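Local coordinates for envelope glycoprotein (Bourbon virus, PDB 5ZKX) that probably mediates entry of the virus into host cells by fusing viral and cellular membranes, here in its trimeric postfusion form, at residues L72-T84 / A179-L191. Residues are numbered along the deposited sequence; the frame is centred on the assembly and turned at random.
Sequences LNPKPPTKDELKT and AETFWTDGEFSYL
Lys79 runs across one face of the Phe182 ring, its chain heading opposite to that of Phe182. Lys79 CB stands over the centre of the Phe182 ring, 4.2 Å from its centroid and 6° off the normal, a CH-pi contact. Lys79 CG, set anti to the backbone N (chi1 -160°), stays against CG and CD1 of Phe182. From there the extended chain carries Lys79 CE to 3.8 Å from Leu191 CD1, and Lys79 NZ ends 3.6 Å from Glu180 O. Glu180 OE2 is modelled in a salt bridge with Lys83 NZ, too short for its exact geometry to be trusted; Lys79 NZ, 4.1 Å from Glu180 OE2, is a more distant opposite charge. Lys83 CG rests on Leu191 CD2. Helix 79-84 crosses strand 188-191 at 78°, laid over a beta-hairpin with a type II' turn from Asp185 to Phe188; strand 188-192 pairs antiparallel with strand 44-58, in the sheet to which strand 67-74 also belongs. A Thr78–Glu81 capping box starts the helix. Pro77 O, just ahead of it, accepts from Ser189 OG at 2.9 Å, in the carbonyl plane on a lone pair; Ser189 OG also accepts from Thr184 OG1. Pro76 packs tightly beside this pair, its CG 3.5 Å from Thr184 CG2, while Leu82 CD2 reaches 3.3 Å from Ser189 O.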
ATOM      1  N   LEU A  72      10.181   4.494  39.551  1.00 23.93           N
ATOM      2  CA  LEU A  72       9.293   3.646  38.760  1.00 17.72           C
ATOM      3  C   LEU A  72       9.997   2.308  38.581  1.00 21.12           C
ATOM      4  O   LEU A  72      11.025   2.231  37.902  1.00 19.99           O
ATOM      5  CB  LEU A  72       8.984   4.277  37.405  1.00 20.33           C
ATOM      6  CG  LEU A  72       7.658   4.995  37.162  1.00 23.41           C
ATOM      7  CD1 LEU A  72       7.669   5.579  35.760  1.00 22.60           C
ATOM      8  CD2 LEU A  72       6.475   4.056  37.345  1.00 19.90           C
ATOM      9  N   ASN A  73       9.453   1.259  39.192  1.00 31.62           N
ATOM     10  CA  ASN A  73      10.124  -0.032  39.188  1.00 28.86           C
ATOM     11  C   ASN A  73       9.316  -1.057  38.412  1.00 30.18           C
ATOM     12  O   ASN A  73       8.127  -1.252  38.698  1.00 27.32           O
ATOM     13  CB  ASN A  73      10.353  -0.528  40.619  1.00 30.10           C
ATOM     14  CG  ASN A  73      11.179   0.438  41.443  1.00 26.29           C
ATOM     15  OD1 ASN A  73      10.638   1.236  42.205  1.00 28.16           O
ATOM     16  ND2 ASN A  73      12.495   0.369  41.295  1.00 32.90           N
ATOM     17  N   PRO A  74       9.922  -1.728  37.435  1.00 32.46           N
ATOM     18  CA  PRO A  74       9.207  -2.775  36.703  1.00 29.63           C
ATOM     19  C   PRO A  74       9.265  -4.104  37.440  1.00 30.91           C
ATOM     20  O   PRO A  74      10.311  -4.517  37.945  1.00 32.90           O
ATOM     21  CB  PRO A  74       9.969  -2.848  35.377  1.00 30.26           C
ATOM     22  CG  PRO A  74      11.376  -2.508  35.765  1.00 27.00           C
ATOM     23  CD  PRO A  74      11.278  -1.509  36.900  1.00 29.55           C
ATOM     24  N   LYS A  75       8.120  -4.773  37.504  1.00 30.13           N
ATOM     25  CA  LYS A  75       8.015  -6.105  38.096  1.00 32.33           C
ATOM     26  C   LYS A  75       7.313  -7.001  37.088  1.00 29.99           C
ATOM     27  O   LYS A  75       6.124  -7.320  37.239  1.00 32.56           O
ATOM     28  CB  LYS A  75       7.284  -6.064  39.438  1.00 37.48           C
ATOM     29  CG  LYS A  75       8.178  -5.678  40.611  1.00 39.83           C
ATOM     30  CD  LYS A  75       9.200  -6.766  40.921  1.00 38.10           C
ATOM     31  CE  LYS A  75      10.388  -6.205  41.690  1.00 41.22           C
ATOM     32  NZ  LYS A  75      11.446  -7.230  41.928  1.00 50.82           N
ATOM     33  N   PRO A  76       8.016  -7.419  36.039  1.00 24.06           N
ATOM     34  CA  PRO A  76       7.400  -8.268  35.019  1.00 25.78           C
ATOM     35  C   PRO A  76       7.008  -9.611  35.607  1.00 27.40           C
ATOM     36  O   PRO A  76       7.781 -10.212  36.368  1.00 30.69           O
ATOM     37  CB  PRO A  76       8.509  -8.417  33.967  1.00 25.23           C
ATOM     38  CG  PRO A  76       9.771  -8.171  34.715  1.00 21.29           C
ATOM     39  CD  PRO A  76       9.439  -7.158  35.761  1.00 22.63           C
ATOM     40  N   PRO A  77       5.812 -10.101  35.294  1.00 26.12           N
ATOM     41  CA  PRO A  77       5.354 -11.359  35.894  1.00 22.84           C
ATOM     42  C   PRO A  77       6.230 -12.533  35.489  1.00 23.26           C
ATOM     43  O   PRO A  77       6.892 -12.516  34.450  1.00 28.35           O
ATOM     44  CB  PRO A  77       3.928 -11.513  35.351  1.00 23.88           C
ATOM     45  CG  PRO A  77       3.891 -10.662  34.124  1.00 22.52           C
ATOM     46  CD  PRO A  77       4.801  -9.508  34.406  1.00 23.60           C
ATOM     47  N   THR A  78       6.238 -13.556  36.338  1.00 35.57           N
ATOM     48  CA  THR A  78       6.949 -14.782  36.024  1.00 34.33           C
ATOM     49  C   THR A  78       6.176 -15.570  34.970  1.00 36.93           C
ATOM     50  O   THR A  78       5.075 -15.198  34.555  1.00 33.77           O
ATOM     51  CB  THR A  78       7.153 -15.620  37.283  1.00 34.49           C
ATOM     52  OG1 THR A  78       5.901 -16.192  37.681  1.00 36.08           O
ATOM     53  CG2 THR A  78       7.691 -14.759  38.413  1.00 35.50           C
ATOM     54  N   LYS A  79       6.766 -16.688  34.541  1.00 43.07           N
ATOM     55  CA  LYS A  79       6.128 -17.524  33.528  1.00 35.73           C
ATOM     56  C   LYS A  79       4.780 -18.038  34.010  1.00 36.10           C
ATOM     57  O   LYS A  79       3.762 -17.877  33.327  1.00 37.80           O
ATOM     58  CB  LYS A  79       7.050 -18.684  33.157  1.00 33.15           C
ATOM     59  CG  LYS A  79       6.743 -19.330  31.818  1.00 38.14           C
ATOM     60  CD  LYS A  79       7.705 -20.477  31.544  1.00 46.01           C
ATOM     61  CE  LYS A  79       7.460 -21.104  30.180  1.00 49.72           C
ATOM     62  NZ  LYS A  79       8.509 -22.111  29.842  1.00 46.12           N
ATOM     63  N   ASP A  80       4.751 -18.650  35.198  1.00 36.21           N
ATOM     64  CA  ASP A  80       3.499 -19.186  35.727  1.00 35.85           C
ATOM     65  C   ASP A  80       2.512 -18.078  36.064  1.00 34.53           C
ATOM     66  O   ASP A  80       1.300 -18.263  35.911  1.00 37.49           O
ATOM     67  CB  ASP A  80       3.774 -20.045  36.958  1.00 38.74           C
ATOM     68  CG  ASP A  80       4.921 -21.018  36.741  1.00 49.93           C
ATOM     69  OD1 ASP A  80       5.072 -21.523  35.607  1.00 49.11           O
ATOM     70  OD2 ASP A  80       5.674 -21.277  37.704  1.00 55.56           O
ATOM     71  N   GLU A  81       3.009 -16.929  36.527  1.00 33.18           N
ATOM     72  CA  GLU A  81       2.139 -15.782  36.761  1.00 24.90           C
ATOM     73  C   GLU A  81       1.459 -15.346  35.472  1.00 26.45           C
ATOM     74  O   GLU A  81       0.238 -15.168  35.425  1.00 27.64           O
ATOM     75  CB  GLU A  81       2.948 -14.628  37.348  1.00 27.30           C
ATOM     76  CG  GLU A  81       2.807 -14.453  38.844  1.00 26.79           C
ATOM     77  CD  GLU A  81       3.522 -13.219  39.345  1.00 26.89           C
ATOM     78  OE1 GLU A  81       4.758 -13.133  39.176  1.00 27.28           O
ATOM     79  OE2 GLU A  81       2.846 -12.328  39.898  1.00 29.12           O
ATOM     80  N   LEU A  82       2.245 -15.167  34.409  1.00 29.15           N
ATOM     81  CA  LEU A  82       1.681 -14.750  33.131  1.00 28.70           C
ATOM     82  C   LEU A  82       0.702 -15.783  32.587  1.00 27.60           C
ATOM     83  O   LEU A  82      -0.283 -15.419  31.934  1.00 24.34           O
ATOM     84  CB  LEU A  82       2.809 -14.495  32.135  1.00 31.42           C
ATOM     85  CG  LEU A  82       2.421 -13.886  30.793  1.00 25.90           C
ATOM     86  CD1 LEU A  82       1.530 -12.677  31.009  1.00 23.30           C
ATOM     87  CD2 LEU A  82       3.672 -13.519  30.018  1.00 25.77           C
ATOM     88  N   LYS A  83       0.947 -17.067  32.854  1.00 32.91           N
ATOM     89  CA  LYS A  83       0.031 -18.111  32.404  1.00 27.55           C
ATOM     90  C   LYS A  83      -1.328 -17.981  33.077  1.00 33.35           C
ATOM     91  O   LYS A  83      -2.371 -18.080  32.420  1.00 37.27           O
ATOM     92  CB  LYS A  83       0.630 -19.490  32.680  1.00 30.93           C
ATOM     93  CG  LYS A  83       1.792 -19.845  31.780  1.00 37.49           C
ATOM     94  CD  LYS A  83       2.522 -21.078  32.276  1.00 38.35           C
ATOM     95  CE  LYS A  83       3.722 -21.382  31.396  1.00 40.20           C
ATOM     96  NZ  LYS A  83       3.609 -22.724  30.763  1.00 39.41           N
ATOM     97  N   THR A  84      -1.339 -17.776  34.397  1.00 33.93           N
ATOM     98  CA  THR A  84      -2.608 -17.616  35.096  1.00 25.62           C
ATOM     99  C   THR A  84      -3.242 -16.261  34.819  1.00 29.05           C
ATOM    100  O   THR A  84      -4.464 -16.127  34.942  1.00 31.15           O
ATOM    101  CB  THR A  84      -2.425 -17.823  36.603  1.00 28.93           C
ATOM    102  OG1 THR A  84      -3.702 -18.057  37.210  1.00 37.42           O
ATOM    103  CG2 THR A  84      -1.788 -16.614  37.255  1.00 29.71           C
ATOM    104  N   ALA A 179      10.365 -25.753  24.347  1.00 52.30           N
ATOM    105  CA  ALA A 179       9.203 -25.469  25.193  1.00 55.84           C
ATOM    106  C   ALA A 179       8.960 -23.968  25.280  1.00 59.27           C
ATOM    107  O   ALA A 179       9.804 -23.240  25.809  1.00 65.97           O
ATOM    108  CB  ALA A 179       9.396 -26.063  26.585  1.00 56.07           C
ATOM    109  N   GLU A 180       7.817 -23.520  24.755  1.00 44.60           N
ATOM    110  CA  GLU A 180       7.108 -22.326  25.228  1.00 41.94           C
ATOM    111  C   GLU A 180       8.044 -21.131  25.435  1.00 39.35           C
ATOM    112  O   GLU A 180       8.326 -20.718  26.559  1.00 50.49           O
ATOM    113  CB  GLU A 180       6.345 -22.644  26.516  1.00 39.49           C
ATOM    114  CG  GLU A 180       4.902 -23.040  26.292  1.00 40.63           C
ATOM    115  CD  GLU A 180       4.063 -22.899  27.542  1.00 41.47           C
ATOM    116  OE1 GLU A 180       2.823 -22.812  27.426  1.00 37.94           O
ATOM    117  OE2 GLU A 180       4.645 -22.877  28.644  1.00 48.48           O
ATOM    118  N   THR A 181       8.556 -20.615  24.321  1.00 39.45           N
ATOM    119  CA  THR A 181       9.464 -19.472  24.371  1.00 40.82           C
ATOM    120  C   THR A 181       8.892 -18.342  25.224  1.00 37.90           C
ATOM    121  O   THR A 181       7.802 -17.827  24.956  1.00 35.67           O
ATOM    122  CB  THR A 181       9.775 -18.974  22.953  1.00 36.29           C
ATOM    123  OG1 THR A 181      10.575 -17.788  23.019  1.00 37.46           O
ATOM    124  CG2 THR A 181       8.508 -18.676  22.192  1.00 37.03           C
ATOM    125  N   PHE A 182       9.637 -17.982  26.269  1.00 29.42           N
ATOM    126  CA  PHE A 182       9.266 -16.948  27.224  1.00 21.59           C
ATOM    127  C   PHE A 182      10.432 -15.984  27.382  1.00 21.19           C
ATOM    128  O   PHE A 182      11.596 -16.387  27.309  1.00 19.02           O
ATOM    129  CB  PHE A 182       8.891 -17.568  28.584  1.00 20.58           C
ATOM    130  CG  PHE A 182       8.848 -16.580  29.721  1.00 24.90           C
ATOM    131  CD1 PHE A 182       7.697 -15.852  29.980  1.00 21.33           C
ATOM    132  CD2 PHE A 182       9.948 -16.398  30.545  1.00 19.72           C
ATOM    133  CE1 PHE A 182       7.649 -14.950  31.026  1.00 18.86           C
ATOM    134  CE2 PHE A 182       9.906 -15.496  31.593  1.00 20.18           C
ATOM    135  CZ  PHE A 182       8.754 -14.773  31.833  1.00 24.99           C
ATOM    136  N   TRP A 183      10.121 -14.705  27.592  1.00 21.24           N
ATOM    137  CA  TRP A 183      11.168 -13.725  27.849  1.00 21.77           C
ATOM    138  C   TRP A 183      10.564 -12.487  28.498  1.00 22.68           C
ATOM    139  O   TRP A 183       9.344 -12.327  28.582  1.00 21.70           O
ATOM    140  CB  TRP A 183      11.937 -13.369  26.569  1.00 21.75           C
ATOM    141  CG  TRP A 183      11.281 -12.368  25.671  1.00 20.75           C
ATOM    142  CD1 TRP A 183      11.452 -11.017  25.688  1.00 21.80           C
ATOM    143  CD2 TRP A 183      10.374 -12.644  24.597  1.00 22.47           C
ATOM    144  NE1 TRP A 183      10.701 -10.430  24.699  1.00 18.77           N
ATOM    145  CE2 TRP A 183      10.028 -11.407  24.014  1.00 19.67           C
ATOM    146  CE3 TRP A 183       9.816 -13.815  24.074  1.00 21.54           C
ATOM    147  CZ2 TRP A 183       9.150 -11.308  22.939  1.00 19.36           C
ATOM    148  CZ3 TRP A 183       8.944 -13.716  23.006  1.00 19.11           C
ATOM    149  CH2 TRP A 183       8.619 -12.471  22.450  1.00 23.50           C
ATOM    150  N   THR A 184      11.453 -11.608  28.953  1.00 29.59           N
ATOM    151  CA  THR A 184      11.100 -10.439  29.745  1.00 27.47           C
ATOM    152  C   THR A 184      11.877  -9.234  29.234  1.00 24.36           C
ATOM    153  O   THR A 184      13.078  -9.331  28.974  1.00 25.79           O
ATOM    154  CB  THR A 184      11.411 -10.684  31.231  1.00 28.06           C
ATOM    155  OG1 THR A 184      10.364 -11.464  31.822  1.00 36.67           O
ATOM    156  CG2 THR A 184      11.551  -9.378  31.981  1.00 37.08           C
ATOM    157  N   ASP A 185      11.187  -8.103  29.084  1.00 24.52           N
ATOM    158  CA  ASP A 185      11.820  -6.854  28.653  1.00 28.32           C
ATOM    159  C   ASP A 185      11.221  -5.719  29.476  1.00 26.50           C
ATOM    160  O   ASP A 185      10.115  -5.254  29.185  1.00 27.24           O
ATOM    161  CB  ASP A 185      11.629  -6.615  27.159  1.00 30.79           C
ATOM    162  CG  ASP A 185      12.599  -5.581  26.599  1.00 32.56           C
ATOM    163  OD1 ASP A 185      13.141  -4.773  27.381  1.00 35.21           O
ATOM    164  OD2 ASP A 185      12.815  -5.573  25.369  1.00 32.68           O
ATOM    165  N   GLY A 186      11.953  -5.278  30.492  1.00 24.01           N
ATOM    166  CA  GLY A 186      11.485  -4.178  31.319  1.00 22.51           C
ATOM    167  C   GLY A 186      10.209  -4.542  32.049  1.00 23.03           C
ATOM    168  O   GLY A 186      10.171  -5.480  32.852  1.00 29.62           O
ATOM    169  N   GLU A 187       9.140  -3.790  31.770  1.00 28.79           N
ATOM    170  CA  GLU A 187       7.847  -4.031  32.402  1.00 27.83           C
ATOM    171  C   GLU A 187       7.160  -5.277  31.868  1.00 29.05           C
ATOM    172  O   GLU A 187       6.327  -5.860  32.570  1.00 29.11           O
ATOM    173  CB  GLU A 187       6.919  -2.834  32.182  1.00 28.78           C
ATOM    174  CG  GLU A 187       6.930  -1.796  33.282  1.00 31.94           C
ATOM    175  CD  GLU A 187       6.038  -0.605  32.966  1.00 32.90           C
ATOM    176  OE1 GLU A 187       6.557   0.528  32.887  1.00 33.41           O
ATOM    177  OE2 GLU A 187       4.817  -0.800  32.794  1.00 35.02           O
ATOM    178  N   PHE A 188       7.482  -5.690  30.649  1.00 25.75           N
ATOM    179  CA  PHE A 188       6.671  -6.648  29.918  1.00 21.10           C
ATOM    180  C   PHE A 188       7.270  -8.044  29.980  1.00 21.55           C
ATOM    181  O   PHE A 188       8.488  -8.221  30.056  1.00 26.59           O
ATOM    182  CB  PHE A 188       6.517  -6.219  28.458  1.00 20.99           C
ATOM    183  CG  PHE A 188       5.799  -4.910  28.282  1.00 23.43           C
ATOM    184  CD1 PHE A 188       4.451  -4.880  27.970  1.00 22.72           C
ATOM    185  CD2 PHE A 188       6.474  -3.709  28.420  1.00 24.58           C
ATOM    186  CE1 PHE A 188       3.791  -3.680  27.805  1.00 23.37           C
ATOM    187  CE2 PHE A 188       5.819  -2.508  28.256  1.00 22.43           C
ATOM    188  CZ  PHE A 188       4.478  -2.493  27.950  1.00 22.22           C
ATOM    189  N   SER A 189       6.388  -9.038  29.951  1.00 20.70           N
ATOM    190  CA  SER A 189       6.759 -10.436  29.813  1.00 25.16           C
ATOM    191  C   SER A 189       5.956 -11.032  28.668  1.00 25.75           C
ATOM    192  O   SER A 189       4.757 -10.765  28.530  1.00 18.72           O
ATOM    193  CB  SER A 189       6.510 -11.222  31.109  1.00 25.63           C
ATOM    194  OG  SER A 189       7.494 -10.925  32.085  1.00 25.70           O
ATOM    195  N   TYR A 190       6.623 -11.835  27.843  1.00 25.00           N
ATOM    196  CA  TYR A 190       6.023 -12.413  26.651  1.00 20.25           C
ATOM    197  C   TYR A 190       6.130 -13.928  26.712  1.00 20.63           C
ATOM    198  O   TYR A 190       7.209 -14.468  26.977  1.00 19.67           O
ATOM    199  CB  TYR A 190       6.700 -11.894  25.387  1.00 17.11           C
ATOM    200  CG  TYR A 190       6.844 -10.393  25.325  1.00 18.48           C
ATOM    201  CD1 TYR A 190       5.919  -9.618  24.646  1.00 17.26           C
ATOM    202  CD2 TYR A 190       7.915  -9.752  25.933  1.00 17.99           C
ATOM    203  CE1 TYR A 190       6.051  -8.250  24.578  1.00 18.27           C
ATOM    204  CE2 TYR A 190       8.055  -8.387  25.871  1.00 18.83           C
ATOM    205  CZ  TYR A 190       7.118  -7.639  25.193  1.00 17.54           C
ATOM    206  OH  TYR A 190       7.252  -6.272  25.125  1.00 22.66           O
ATOM    207  N   LEU A 191       5.014 -14.605  26.460  1.00 20.69           N
ATOM    208  CA  LEU A 191       4.967 -16.059  26.403  1.00 24.33           C
ATOM    209  C   LEU A 191       4.272 -16.490  25.120  1.00 27.72           C
ATOM    210  O   LEU A 191       3.140 -16.074  24.850  1.00 24.38           O
ATOM    211  CB  LEU A 191       4.238 -16.637  27.616  1.00 21.15           C
ATOM    212  CG  LEU A 191       4.109 -18.158  27.631  1.00 25.36           C
ATOM    213  CD1 LEU A 191       5.457 -18.808  27.905  1.00 28.94           C
ATOM    214  CD2 LEU A 191       3.073 -18.589  28.655  1.00 22.48           C
TER